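Local coordinates for Mab-21 domain-containing protein (Tribolium castaneum, PDB 7LT2), which senses cytoplasmic double-stranded RNA and in response catalyses the formation of cyclic GMP-AMP from ATP and GTP, triggering innate antiviral immunity, at residues I347-K352 with A362-T367; T41-F46 with L135-S140; N213-T218 with R249-N254; I14-E19 with G66-F71. All coordinates share one frame; numbering follows the deposited sequence.

Contacts 1 and 2 lie on opposite sides of the chain's centre, with their own centres about 49 Å apart. The nearest atoms of contact 4 are about 5 Å from contact 1 and about 8 Å from contact 3, without touching either. Contacts 2, 3 and 4 lie near the probable active site to different degrees. Contact 4 contains Glu70, a probable catalytic metal ligand. In contact 2 the side chain of Met138 is about 10 Å from that of Asp193, another probable ligand. Contact 3 sets the side chain of Phe215 about 4 Å from that of the likely ATP-binding Gln247; its Leu251 side chain is about 8 Å from a manganese ion bound at a separate site, at Ile289 and Glu290. Contacts 2 and 4 share helix 18-42.

Contact 1: residues I347-K352 with A362-T367; sequences IGYIIK and AKHLLT
With CG anti to its own carbonyl carbon (chi1 -66°), His364 sends its imidazole out from helix 361-365 toward helix 337-354, while the same value in Ile350 sets CG2 anti to the backbone N and brings both of its branches to the ring. The side chains of Ile350 and His364 lie alongside one another, pointing opposite ways. CG2 of Ile350 lies over one face of the imidazole, 4.1 Å from the centroid of the His364 ring and only 16° off its normal, a CH-pi contact displaced toward the rim. Ile350 CG1 touches His364 ND1 at 3.6 Å. Tyr349 comes from another direction and meets the edge of the imidazole: its CE2 and OH are each 3.5 Å from His364 CE1, and its CZ lies in the imidazole plane. The two ring planes are inclined at 71°, with the centroids of Tyr349 and His364 5.5 Å apart. His364 is thus bounded by isoleucine on a face and tyrosine along an edge, and a hydrogen bond between its NE2 and Asp353 OD2 further fixes the ring's rotation. Ile350 also packs on Leu268 of helix 258-272, at the buried side, whereas Tyr349 lies at the surface. The contact joins two consecutive helices, packed through one histidine, in the helical part of the Mab-21 fold, which carries the HhH/H2TH-like region.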
loop_
_atom_site.group_PDB
_atom_site.type_symbol
_atom_site.label_atom_id
_atom_site.label_comp_id
_atom_site.label_asym_id
_atom_site.label_seq_id
_atom_site.Cartn_x
_atom_site.Cartn_y
_atom_site.Cartn_z
ATOM N N ILE A 347 -5.417 2.641 -25.712
ATOM C CA ILE A 347 -6.645 2.350 -24.985
ATOM C C ILE A 347 -7.861 2.678 -25.839
ATOM O O ILE A 347 -8.860 1.948 -25.826
ATOM C CB ILE A 347 -6.649 3.118 -23.653
ATOM C CG1 ILE A 347 -5.461 2.675 -22.793
ATOM C CG2 ILE A 347 -7.961 2.919 -22.916
ATOM C CD1 ILE A 347 -5.227 3.542 -21.580
ATOM N N GLY A 348 -7.791 3.766 -26.609
ATOM C CA GLY A 348 -8.890 4.097 -27.501
ATOM C C GLY A 348 -9.152 3.014 -28.531
ATOM O O GLY A 348 -10.306 2.679 -28.808
ATOM N N TYR A 349 -8.087 2.457 -29.115
ATOM C CA TYR A 349 -8.255 1.334 -30.031
ATOM C C TYR A 349 -8.924 0.156 -29.338
ATOM O O TYR A 349 -9.797 -0.500 -29.917
ATOM C CB TYR A 349 -6.905 0.898 -30.605
ATOM C CG TYR A 349 -6.857 -0.588 -30.910
ATOM C CD1 TYR A 349 -7.449 -1.101 -32.057
ATOM C CD2 TYR A 349 -6.242 -1.479 -30.037
ATOM C CE1 TYR A 349 -7.421 -2.460 -32.334
ATOM C CE2 TYR A 349 -6.210 -2.836 -30.303
ATOM C CZ TYR A 349 -6.800 -3.322 -31.452
ATOM O OH TYR A 349 -6.767 -4.672 -31.716
ATOM N N ILE A 350 -8.513 -0.135 -28.102
ATOM C CA ILE A 350 -9.085 -1.264 -27.374
ATOM C C ILE A 350 -10.568 -1.033 -27.119
ATOM O O ILE A 350 -11.394 -1.934 -27.317
ATOM C CB ILE A 350 -8.305 -1.504 -26.068
ATOM C CG1 ILE A 350 -6.880 -1.966 -26.393
ATOM C CG2 ILE A 350 -9.026 -2.517 -25.185
ATOM C CD1 ILE A 350 -5.968 -2.066 -25.192
ATOM N N ILE A 351 -10.933 0.182 -26.698
ATOM C CA ILE A 351 -12.339 0.497 -26.455
ATOM C C ILE A 351 -13.168 0.272 -27.715
ATOM O O ILE A 351 -14.254 -0.321 -27.662
ATOM C CB ILE A 351 -12.480 1.938 -25.931
ATOM C CG1 ILE A 351 -11.783 2.071 -24.576
ATOM C CG2 ILE A 351 -13.951 2.315 -25.807
ATOM C CD1 ILE A 351 -11.712 3.487 -24.062
ATOM N N LYS A 352 -12.666 0.725 -28.869
ATOM C CA LYS A 352 -13.396 0.515 -30.116
ATOM C C LYS A 352 -13.533 -0.968 -30.431
ATOM O O LYS A 352 -14.549 -1.405 -30.985
ATOM C CB LYS A 352 -12.692 1.234 -31.267
ATOM C CG LYS A 352 -12.608 2.740 -31.106
ATOM C CD LYS A 352 -13.989 3.365 -31.032
ATOM C CE LYS A 352 -14.423 3.917 -32.378
ATOM N NZ LYS A 352 -13.594 5.088 -32.780
ATOM N N ALA A 362 -11.279 -10.532 -23.416
ATOM C CA ALA A 362 -10.265 -11.478 -22.962
ATOM C C ALA A 362 -9.049 -11.481 -23.876
ATOM O O ALA A 362 -7.930 -11.743 -23.418
ATOM C CB ALA A 362 -10.853 -12.885 -22.872
ATOM N N LYS A 363 -9.245 -11.200 -25.165
ATOM C CA LYS A 363 -8.120 -11.162 -26.089
ATOM C C LYS A 363 -7.162 -10.022 -25.764
ATOM O O LYS A 363 -5.957 -10.136 -26.012
ATOM C CB LYS A 363 -8.628 -11.036 -27.525
ATOM C CG LYS A 363 -9.587 -12.142 -27.939
ATOM C CD LYS A 363 -10.186 -11.854 -29.307
ATOM C CE LYS A 363 -11.212 -12.901 -29.691
ATOM N NZ LYS A 363 -11.831 -12.613 -31.020
ATOM N N HIS A 364 -7.672 -8.921 -25.209
ATOM C CA HIS A 364 -6.824 -7.799 -24.831
ATOM C C HIS A 364 -6.287 -7.916 -23.415
ATOM O O HIS A 364 -5.191 -7.419 -23.133
ATOM C CB HIS A 364 -7.589 -6.478 -24.958
ATOM C CG HIS A 364 -7.963 -6.126 -26.363
ATOM N ND1 HIS A 364 -7.090 -5.505 -27.230
ATOM C CD2 HIS A 364 -9.118 -6.297 -27.047
ATOM C CE1 HIS A 364 -7.688 -5.320 -28.394
ATOM N NE2 HIS A 364 -8.919 -5.790 -28.309
ATOM N N LEU A 365 -7.037 -8.550 -22.514
ATOM C CA LEU A 365 -6.618 -8.622 -21.119
ATOM C C LEU A 365 -5.564 -9.697 -20.888
ATOM O O LEU A 365 -4.672 -9.512 -20.052
ATOM C CB LEU A 365 -7.830 -8.878 -20.220
ATOM C CG LEU A 365 -8.591 -7.661 -19.686
ATOM C CD1 LEU A 365 -8.934 -6.676 -20.792
ATOM C CD2 LEU A 365 -9.849 -8.121 -18.975
ATOM N N LEU A 366 -5.638 -10.806 -21.614
ATOM C CA LEU A 366 -4.795 -11.964 -21.361
ATOM C C LEU A 366 -3.635 -12.025 -22.346
ATOM O O LEU A 366 -3.759 -11.637 -23.510
ATOM C CB LEU A 366 -5.617 -13.254 -21.452
ATOM C CG LEU A 366 -6.829 -13.328 -20.521
ATOM C CD1 LEU A 366 -7.539 -14.667 -20.649
ATOM C CD2 LEU A 366 -6.408 -13.075 -19.075
ATOM N N THR A 367 -2.495 -12.506 -21.858
ATOM C CA THR A 367 -1.428 -12.898 -22.758
ATOM C C THR A 367 -1.918 -14.040 -23.639
ATOM O O THR A 367 -2.924 -14.693 -23.345
ATOM C CB THR A 367 -0.186 -13.330 -21.974
ATOM O OG1 THR A 367 -0.466 -14.537 -21.256
ATOM C CG2 THR A 367 0.218 -12.249 -20.976
#

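Contact 2: residues T41-F46 with L135-S140; sequences TQDPLF and LRWMES
The backbones stay well apart, with the CA atoms of Phe46 and Met138 9.0 Å from each other, and long side chains bridge the gap between the start of helix 44-49 and helix 131-147. Trp137 makes the main reach: its CG is anti to the backbone N (chi1 177°), which extends the indole until its six-membered ring arrives at the turn. There CH2 of Trp137 meets CB of Phe46 at 3.6 Å, the two side chains standing nearly perpendicular and CH2 sitting at the edge of the phenyl ring. Beside it, Asp43 OD2 lies 3.4 Å from Trp137 CZ2, at the indole edge, with the carboxylate plane turned 74° from the ring. A looser apolar contact joins Phe46 CE1 and Met138 CE at 4.4 Å. Ile75 and Leu77 of strand 70-77 pack against the same side chains, and Phe122 meets the tryptophan ring.

The carboxylate divides its work. Asp43 is the N-cap of helix 44-49, and its OD2 accepts from Phe46 N at 2.8 Å on the anti side. Asp43 OD1 accepts a hydrogen bond from a water 2.8 Å away, and the oxygen of that water accepts from Trp137 NE1 at 3.0 Å, near the indole plane. The N-H of a buried indole is therefore satisfied through water, and the negative charge of Asp43 is probably eased both by the helix N-terminus and by the water that the indole N-H orients.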
loop_
_atom_site.group_PDB
_atom_site.type_symbol
_atom_site.label_atom_id
_atom_site.label_comp_id
_atom_site.label_asym_id
_atom_site.label_seq_id
_atom_site.Cartn_x
_atom_site.Cartn_y
_atom_site.Cartn_z
ATOM N N THR A 41 10.730 -6.190 23.060
ATOM C CA THR A 41 11.675 -6.628 24.086
ATOM C C THR A 41 13.068 -6.049 23.876
ATOM O O THR A 41 13.861 -6.018 24.825
ATOM C CB THR A 41 11.779 -8.156 24.132
ATOM O OG1 THR A 41 12.533 -8.624 23.002
ATOM C CG2 THR A 41 10.404 -8.794 24.126
ATOM N N GLN A 42 13.374 -5.586 22.664
ATOM C CA GLN A 42 14.708 -5.123 22.310
ATOM C C GLN A 42 14.892 -3.617 22.431
ATOM O O GLN A 42 16.026 -3.142 22.311
ATOM C CB GLN A 42 15.045 -5.558 20.876
ATOM C CG GLN A 42 15.132 -7.059 20.725
ATOM C CD GLN A 42 16.106 -7.664 21.709
ATOM O OE1 GLN A 42 17.309 -7.413 21.639
ATOM N NE2 GLN A 42 15.590 -8.449 22.650
ATOM N N ASP A 43 13.821 -2.856 22.666
ATOM C CA ASP A 43 13.947 -1.406 22.733
ATOM C C ASP A 43 12.772 -0.783 23.473
ATOM O O ASP A 43 11.661 -0.706 22.932
ATOM C CB ASP A 43 14.053 -0.806 21.332
ATOM C CG ASP A 43 14.524 0.630 21.356
ATOM O OD1 ASP A 43 15.725 0.856 21.611
ATOM O OD2 ASP A 43 13.697 1.535 21.128
ATOM N N PRO A 44 12.981 -0.310 24.704
ATOM C CA PRO A 44 11.879 0.337 25.432
ATOM C C PRO A 44 11.307 1.553 24.720
ATOM O O PRO A 44 10.106 1.818 24.845
ATOM C CB PRO A 44 12.528 0.720 26.770
ATOM C CG PRO A 44 13.662 -0.248 26.926
ATOM C CD PRO A 44 14.182 -0.479 25.534
ATOM N N LEU A 45 12.128 2.309 23.987
ATOM C CA LEU A 45 11.600 3.463 23.265
ATOM C C LEU A 45 10.650 3.028 22.156
ATOM O O LEU A 45 9.614 3.669 21.939
ATOM C CB LEU A 45 12.744 4.303 22.698
ATOM C CG LEU A 45 12.349 5.555 21.905
ATOM C CD1 LEU A 45 11.369 6.438 22.669
ATOM C CD2 LEU A 45 13.601 6.351 21.527
ATOM N N PHE A 46 10.968 1.935 21.450
ATOM C CA PHE A 46 10.018 1.419 20.469
ATOM C C PHE A 46 8.731 0.975 21.139
ATOM O O PHE A 46 7.638 1.242 20.630
ATOM C CB PHE A 46 10.605 0.253 19.670
ATOM C CG PHE A 46 9.576 -0.464 18.823
ATOM C CD1 PHE A 46 8.995 0.170 17.735
ATOM C CD2 PHE A 46 9.163 -1.750 19.138
ATOM C CE1 PHE A 46 8.032 -0.476 16.962
ATOM C CE2 PHE A 46 8.198 -2.401 18.367
ATOM C CZ PHE A 46 7.639 -1.760 17.280
ATOM N N LEU A 135 14.528 5.831 9.402
ATOM C CA LEU A 135 14.751 4.575 8.693
ATOM C C LEU A 135 15.961 3.830 9.250
ATOM O O LEU A 135 15.931 2.602 9.394
ATOM C CB LEU A 135 14.910 4.843 7.196
ATOM C CG LEU A 135 13.626 5.242 6.458
ATOM C CD1 LEU A 135 13.951 5.905 5.124
ATOM C CD2 LEU A 135 12.734 4.025 6.235
ATOM N N ARG A 136 17.032 4.558 9.581
ATOM C CA ARG A 136 18.212 3.910 10.149
ATOM C C ARG A 136 17.908 3.321 11.520
ATOM O O ARG A 136 18.400 2.239 11.861
ATOM C CB ARG A 136 19.374 4.900 10.234
ATOM C CG ARG A 136 19.906 5.306 8.877
ATOM C CD ARG A 136 21.247 6.010 8.979
ATOM N NE ARG A 136 21.129 7.323 9.599
ATOM C CZ ARG A 136 20.782 8.427 8.952
ATOM N NH1 ARG A 136 20.484 8.409 7.662
ATOM N NH2 ARG A 136 20.737 9.580 9.613
ATOM N N TRP A 137 17.091 4.018 12.314
ATOM C CA TRP A 137 16.725 3.512 13.632
ATOM C C TRP A 137 15.931 2.218 13.521
ATOM O O TRP A 137 16.195 1.255 14.250
ATOM C CB TRP A 137 15.928 4.574 14.387
ATOM C CG TRP A 137 15.429 4.149 15.729
ATOM C CD1 TRP A 137 16.122 4.169 16.903
ATOM C CD2 TRP A 137 14.119 3.672 16.042
ATOM N NE1 TRP A 137 15.323 3.722 17.932
ATOM C CE2 TRP A 137 14.087 3.415 17.428
ATOM C CE3 TRP A 137 12.966 3.443 15.288
ATOM C CZ2 TRP A 137 12.951 2.931 18.072
ATOM C CZ3 TRP A 137 11.837 2.960 15.928
ATOM C CH2 TRP A 137 11.838 2.711 17.308
ATOM N N MET A 138 14.960 2.171 12.604
ATOM C CA MET A 138 14.156 0.963 12.454
ATOM C C MET A 138 14.988 -0.192 11.903
ATOM O O MET A 138 14.850 -1.332 12.358
ATOM C CB MET A 138 12.953 1.245 11.549
ATOM C CG MET A 138 12.066 0.038 11.296
ATOM S SD MET A 138 11.356 -0.641 12.816
ATOM C CE MET A 138 10.159 0.619 13.232
ATOM N N GLU A 139 15.858 0.085 10.927
ATOM C CA GLU A 139 16.742 -0.948 10.395
ATOM C C GLU A 139 17.600 -1.557 11.500
ATOM O O GLU A 139 17.737 -2.782 11.592
ATOM C CB GLU A 139 17.617 -0.355 9.285
ATOM C CG GLU A 139 18.750 -1.245 8.819
ATOM C CD GLU A 139 19.670 -0.540 7.830
ATOM O OE1 GLU A 139 19.481 0.672 7.591
ATOM O OE2 GLU A 139 20.586 -1.200 7.294
ATOM N N SER A 140 18.178 -0.710 12.358
ATOM C CA SER A 140 18.976 -1.210 13.473
ATOM C C SER A 140 18.140 -2.071 14.413
ATOM O O SER A 140 18.580 -3.146 14.840
ATOM C CB SER A 140 19.604 -0.032 14.222
ATOM O OG SER A 140 20.246 -0.458 15.406
HETATM O O HOH W 1 16.156 3.462 20.752
#

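Contact 3: residues N213-T218 with R249-N254; sequences NPFPST and RVLIDN
Phe215 N donates to Asn213 OD1 at 2.9 Å with an N-H...O angle of 164°, the donor standing well above the carbonyl plane; this Asx turn, with Asn213 ND2 bonded in addition to Lys219 O, shapes the loop that presents the Phe215 ring to helix 245-251. The ring is held between two aliphatic groups. Pro214 CB lies over the centre of one face, 4.0 Å above the plane of Phe215. On the opposite face sits Val250 CG1, 3.8 Å from the ring centroid of Phe215, in a CH-pi contact displaced toward CZ and CE2. The trans chi1 of Val250 (-180°) swings this methyl onto the face. The loop links strands 188-200 and 222-225 of the nucleotidyltransferase sheet, whereas the helix follows strand 240-243 and carries Gln247, which probably binds ATP. Leu251 adds CD2, which approaches Phe215 CZ obliquely at 3.8 Å and also touches Pro214 CG at 4.4 Å. Past it, Leu251 packs on Leu286 of helix 278-291, whose Ile289 is part of the manganese site. On the helix's other flank Arg249 forms a salt bridge with Asp61.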
loop_
_atom_site.group_PDB
_atom_site.type_symbol
_atom_site.label_atom_id
_atom_site.label_comp_id
_atom_site.label_asym_id
_atom_site.label_seq_id
_atom_site.Cartn_x
_atom_site.Cartn_y
_atom_site.Cartn_z
ATOM N N ASN A 213 -10.879 15.004 5.560
ATOM C CA ASN A 213 -11.144 13.601 5.872
ATOM C C ASN A 213 -12.613 13.273 5.631
ATOM O O ASN A 213 -13.487 13.924 6.220
ATOM C CB ASN A 213 -10.757 13.332 7.328
ATOM C CG ASN A 213 -10.870 11.868 7.718
ATOM O OD1 ASN A 213 -11.252 11.019 6.913
ATOM N ND2 ASN A 213 -10.528 11.565 8.966
ATOM N N PRO A 214 -12.937 12.289 4.784
ATOM C CA PRO A 214 -14.349 11.922 4.609
ATOM C C PRO A 214 -14.934 11.174 5.793
ATOM O O PRO A 214 -16.165 11.086 5.890
ATOM C CB PRO A 214 -14.332 11.048 3.346
ATOM C CG PRO A 214 -12.973 10.465 3.318
ATOM C CD PRO A 214 -12.059 11.537 3.870
ATOM N N PHE A 215 -14.111 10.633 6.691
ATOM C CA PHE A 215 -14.596 9.843 7.826
ATOM C C PHE A 215 -13.967 10.321 9.130
ATOM O O PHE A 215 -13.305 9.550 9.831
ATOM C CB PHE A 215 -14.304 8.360 7.605
ATOM C CG PHE A 215 -14.665 7.874 6.234
ATOM C CD1 PHE A 215 -15.988 7.797 5.839
ATOM C CD2 PHE A 215 -13.681 7.491 5.343
ATOM C CE1 PHE A 215 -16.324 7.353 4.577
ATOM C CE2 PHE A 215 -14.011 7.047 4.079
ATOM C CZ PHE A 215 -15.330 6.977 3.695
ATOM N N PRO A 216 -14.181 11.587 9.504
ATOM C CA PRO A 216 -13.487 12.117 10.688
ATOM C C PRO A 216 -13.897 11.456 11.995
ATOM O O PRO A 216 -13.106 11.480 12.945
ATOM C CB PRO A 216 -13.852 13.608 10.674
ATOM C CG PRO A 216 -15.139 13.671 9.948
ATOM C CD PRO A 216 -15.061 12.601 8.894
ATOM N N SER A 217 -15.083 10.845 12.077
ATOM C CA SER A 217 -15.466 10.205 13.331
ATOM C C SER A 217 -14.967 8.767 13.438
ATOM O O SER A 217 -14.500 8.361 14.509
ATOM C CB SER A 217 -16.988 10.255 13.512
ATOM O OG SER A 217 -17.639 9.282 12.722
ATOM N N THR A 218 -15.029 7.982 12.358
ATOM C CA THR A 218 -14.676 6.568 12.439
ATOM C C THR A 218 -13.264 6.253 11.962
ATOM O O THR A 218 -12.704 5.235 12.386
ATOM C CB THR A 218 -15.674 5.712 11.647
ATOM O OG1 THR A 218 -15.644 6.068 10.256
ATOM C CG2 THR A 218 -17.090 5.901 12.191
ATOM N N ARG A 249 -9.194 2.952 1.791
ATOM C CA ARG A 249 -9.727 1.596 1.864
ATOM C C ARG A 249 -11.223 1.602 2.161
ATOM O O ARG A 249 -11.964 0.750 1.659
ATOM C CB ARG A 249 -8.964 0.792 2.922
ATOM C CG ARG A 249 -9.321 -0.688 2.940
ATOM C CD ARG A 249 -8.283 -1.488 3.696
ATOM N NE ARG A 249 -6.982 -1.463 3.034
ATOM C CZ ARG A 249 -5.846 -1.822 3.615
ATOM N NH1 ARG A 249 -5.815 -2.242 4.868
ATOM N NH2 ARG A 249 -4.710 -1.750 2.922
ATOM N N VAL A 250 -11.690 2.555 2.975
ATOM C CA VAL A 250 -13.124 2.657 3.241
ATOM C C VAL A 250 -13.860 3.177 2.011
ATOM O O VAL A 250 -14.946 2.691 1.670
ATOM C CB VAL A 250 -13.385 3.545 4.474
ATOM C CG1 VAL A 250 -14.887 3.649 4.762
ATOM C CG2 VAL A 250 -12.651 2.993 5.682
ATOM N N LEU A 251 -13.271 4.153 1.313
ATOM C CA LEU A 251 -13.895 4.718 0.118
ATOM C C LEU A 251 -14.151 3.655 -0.950
ATOM O O LEU A 251 -15.178 3.700 -1.640
ATOM C CB LEU A 251 -13.023 5.839 -0.455
ATOM C CG LEU A 251 -13.062 7.210 0.226
ATOM C CD1 LEU A 251 -11.999 8.124 -0.366
ATOM C CD2 LEU A 251 -14.452 7.836 0.082
ATOM N N ILE A 252 -13.235 2.691 -1.104
ATOM C CA ILE A 252 -13.391 1.682 -2.154
ATOM C C ILE A 252 -14.199 0.469 -1.704
ATOM O O ILE A 252 -14.494 -0.405 -2.534
ATOM C CB ILE A 252 -12.027 1.191 -2.690
ATOM C CG1 ILE A 252 -11.214 0.509 -1.584
ATOM C CG2 ILE A 252 -11.249 2.336 -3.345
ATOM C CD1 ILE A 252 -9.886 -0.056 -2.053
ATOM N N ASP A 253 -14.577 0.393 -0.428
ATOM C CA ASP A 253 -15.274 -0.761 0.120
ATOM C C ASP A 253 -16.772 -0.645 -0.142
ATOM O O ASP A 253 -17.299 0.441 -0.392
ATOM C CB ASP A 253 -15.014 -0.867 1.627
ATOM C CG ASP A 253 -15.166 -2.280 2.168
ATOM O OD1 ASP A 253 -15.435 -3.225 1.393
ATOM O OD2 ASP A 253 -15.012 -2.447 3.395
ATOM N N ASN A 254 -17.455 -1.791 -0.080
ATOM C CA ASN A 254 -18.911 -1.864 -0.226
ATOM C C ASN A 254 -19.376 -1.200 -1.522
ATOM O O ASN A 254 -20.336 -0.425 -1.549
ATOM C CB ASN A 254 -19.609 -1.254 0.998
ATOM C CG ASN A 254 -21.121 -1.406 0.947
ATOM O OD1 ASN A 254 -21.645 -2.395 0.424
ATOM N ND2 ASN A 254 -21.832 -0.409 1.468
#

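Contact 4: residues I14-E19 with G66-F71; sequences ISLPEE and GKPEEF
One direct hydrogen bond joins the two backbones: Gly66 N donates to Ile14 O at 2.6 Å, in the carbonyl plane and with an N-H...O angle of 157°. The loops run close here, since the CA atoms of Ile14 and Gly66 are 4.8 Å apart. Gly66 has a positive phi (83°) suited to glycine. A water adds a second polar link, accepting from Leu16 N at 3.0 Å, with Gly66 O 2.7 Å from the water as one of several possible acceptors.

The apolar part is a single pair. An extended chi1 (-170°) carries Leu16 across to Pro68, the two side chains roughly perpendicular, and its CD2 rests 3.9 Å from Pro68 CG. Leu385 touches both of these side chains, and Met190 of strand 188-200 packs on the proline. The CB of Ile14 points away from 66-71, and its side chain touches Lys263 and Leu264 of helix 258-272.

The polar link is backbone to backbone, directly and through water; together with the Leu16-Pro68 pair it probably sets the main-chain course just ahead of strand 70-77, which carries the probable metal and ATP ligand Glu70, while calling on no charged side chain.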
loop_
_atom_site.group_PDB
_atom_site.type_symbol
_atom_site.label_atom_id
_atom_site.label_comp_id
_atom_site.label_asym_id
_atom_site.label_seq_id
_atom_site.Cartn_x
_atom_site.Cartn_y
_atom_site.Cartn_z
ATOM N N ILE A 14 -7.364 -13.542 -12.440
ATOM C CA ILE A 14 -7.013 -12.264 -11.838
ATOM C C ILE A 14 -6.950 -12.367 -10.321
ATOM O O ILE A 14 -5.915 -12.064 -9.719
ATOM C CB ILE A 14 -7.992 -11.162 -12.277
ATOM C CG1 ILE A 14 -7.890 -10.944 -13.789
ATOM C CG2 ILE A 14 -7.676 -9.858 -11.553
ATOM C CD1 ILE A 14 -8.669 -9.750 -14.285
ATOM N N SER A 15 -8.040 -12.796 -9.690
ATOM C CA SER A 15 -8.189 -12.672 -8.243
ATOM C C SER A 15 -7.855 -13.976 -7.531
ATOM O O SER A 15 -8.401 -15.031 -7.865
ATOM C CB SER A 15 -9.610 -12.244 -7.870
ATOM O OG SER A 15 -9.864 -10.909 -8.265
ATOM N N LEU A 16 -6.985 -13.886 -6.523
ATOM C CA LEU A 16 -6.783 -15.005 -5.618
ATOM C C LEU A 16 -8.098 -15.323 -4.907
ATOM O O LEU A 16 -8.802 -14.405 -4.471
ATOM C CB LEU A 16 -5.693 -14.675 -4.590
ATOM C CG LEU A 16 -5.206 -15.836 -3.715
ATOM C CD1 LEU A 16 -4.345 -16.794 -4.515
ATOM C CD2 LEU A 16 -4.451 -15.337 -2.485
ATOM N N PRO A 17 -8.472 -16.601 -4.795
ATOM C CA PRO A 17 -9.719 -16.947 -4.097
ATOM C C PRO A 17 -9.736 -16.372 -2.690
ATOM O O PRO A 17 -8.718 -16.356 -1.997
ATOM C CB PRO A 17 -9.703 -18.479 -4.078
ATOM C CG PRO A 17 -8.807 -18.867 -5.205
ATOM C CD PRO A 17 -7.765 -17.789 -5.297
ATOM N N GLU A 18 -10.912 -15.897 -2.269
ATOM C CA GLU A 18 -10.980 -15.138 -1.022
ATOM C C GLU A 18 -10.641 -15.998 0.190
ATOM O O GLU A 18 -10.089 -15.489 1.172
ATOM C CB GLU A 18 -12.361 -14.498 -0.868
ATOM C CG GLU A 18 -12.479 -13.541 0.323
ATOM C CD GLU A 18 -11.471 -12.389 0.289
ATOM O OE1 GLU A 18 -11.084 -11.945 -0.818
ATOM O OE2 GLU A 18 -11.069 -11.922 1.381
ATOM N N GLU A 19 -10.947 -17.296 0.142
ATOM C CA GLU A 19 -10.581 -18.172 1.250
ATOM C C GLU A 19 -9.068 -18.214 1.443
ATOM O O GLU A 19 -8.576 -18.216 2.580
ATOM C CB GLU A 19 -11.146 -19.571 1.011
ATOM C CG GLU A 19 -10.993 -20.510 2.184
ATOM C CD GLU A 19 -11.694 -21.831 1.958
ATOM O OE1 GLU A 19 -12.920 -21.903 2.187
ATOM O OE2 GLU A 19 -11.017 -22.794 1.539
ATOM N N GLY A 66 -3.478 -11.155 -9.825
ATOM C CA GLY A 66 -2.625 -12.328 -9.829
ATOM C C GLY A 66 -2.165 -12.727 -8.435
ATOM O O GLY A 66 -2.741 -12.334 -7.420
ATOM N N LYS A 67 -1.104 -13.527 -8.398
ATOM C CA LYS A 67 -0.598 -14.028 -7.119
ATOM C C LYS A 67 -0.008 -12.883 -6.301
ATOM O O LYS A 67 0.866 -12.162 -6.795
ATOM C CB LYS A 67 0.459 -15.112 -7.337
ATOM C CG LYS A 67 1.012 -15.690 -6.034
ATOM C CD LYS A 67 2.052 -16.770 -6.272
ATOM C CE LYS A 67 3.221 -16.247 -7.073
ATOM N NZ LYS A 67 3.977 -15.211 -6.325
ATOM N N PRO A 68 -0.450 -12.686 -5.061
ATOM C CA PRO A 68 0.153 -11.636 -4.233
ATOM C C PRO A 68 1.592 -11.978 -3.888
ATOM O O PRO A 68 1.956 -13.145 -3.718
ATOM C CB PRO A 68 -0.736 -11.604 -2.983
ATOM C CG PRO A 68 -1.417 -12.920 -2.948
ATOM C CD PRO A 68 -1.526 -13.413 -4.368
ATOM N N GLU A 69 2.421 -10.935 -3.810
ATOM C CA GLU A 69 3.854 -11.132 -3.631
ATOM C C GLU A 69 4.427 -10.345 -2.459
ATOM O O GLU A 69 5.397 -10.796 -1.840
ATOM C CB GLU A 69 4.595 -10.773 -4.919
ATOM C CG GLU A 69 4.489 -11.869 -5.968
ATOM C CD GLU A 69 4.846 -11.396 -7.357
ATOM O OE1 GLU A 69 4.693 -10.189 -7.633
ATOM O OE2 GLU A 69 5.277 -12.237 -8.174
ATOM N N GLU A 70 3.843 -9.190 -2.134
ATOM C CA GLU A 70 4.385 -8.370 -1.053
ATOM C C GLU A 70 3.307 -7.450 -0.501
ATOM O O GLU A 70 2.301 -7.178 -1.158
ATOM C CB GLU A 70 5.579 -7.537 -1.529
ATOM C CG GLU A 70 5.235 -6.581 -2.662
ATOM C CD GLU A 70 6.366 -5.625 -2.979
ATOM O OE1 GLU A 70 6.950 -5.063 -2.027
ATOM O OE2 GLU A 70 6.665 -5.435 -4.175
ATOM N N PHE A 71 3.535 -6.969 0.722
ATOM C CA PHE A 71 2.791 -5.834 1.250
ATOM C C PHE A 71 3.671 -5.092 2.247
ATOM O O PHE A 71 4.769 -5.536 2.594
ATOM C CB PHE A 71 1.445 -6.247 1.881
ATOM C CG PHE A 71 1.561 -7.057 3.148
ATOM C CD1 PHE A 71 1.660 -8.437 3.095
ATOM C CD2 PHE A 71 1.514 -6.440 4.389
ATOM C CE1 PHE A 71 1.738 -9.189 4.256
ATOM C CE2 PHE A 71 1.597 -7.186 5.556
ATOM C CZ PHE A 71 1.711 -8.563 5.487
HETATM O O HOH W 2 -5.089 -11.567 -6.401
#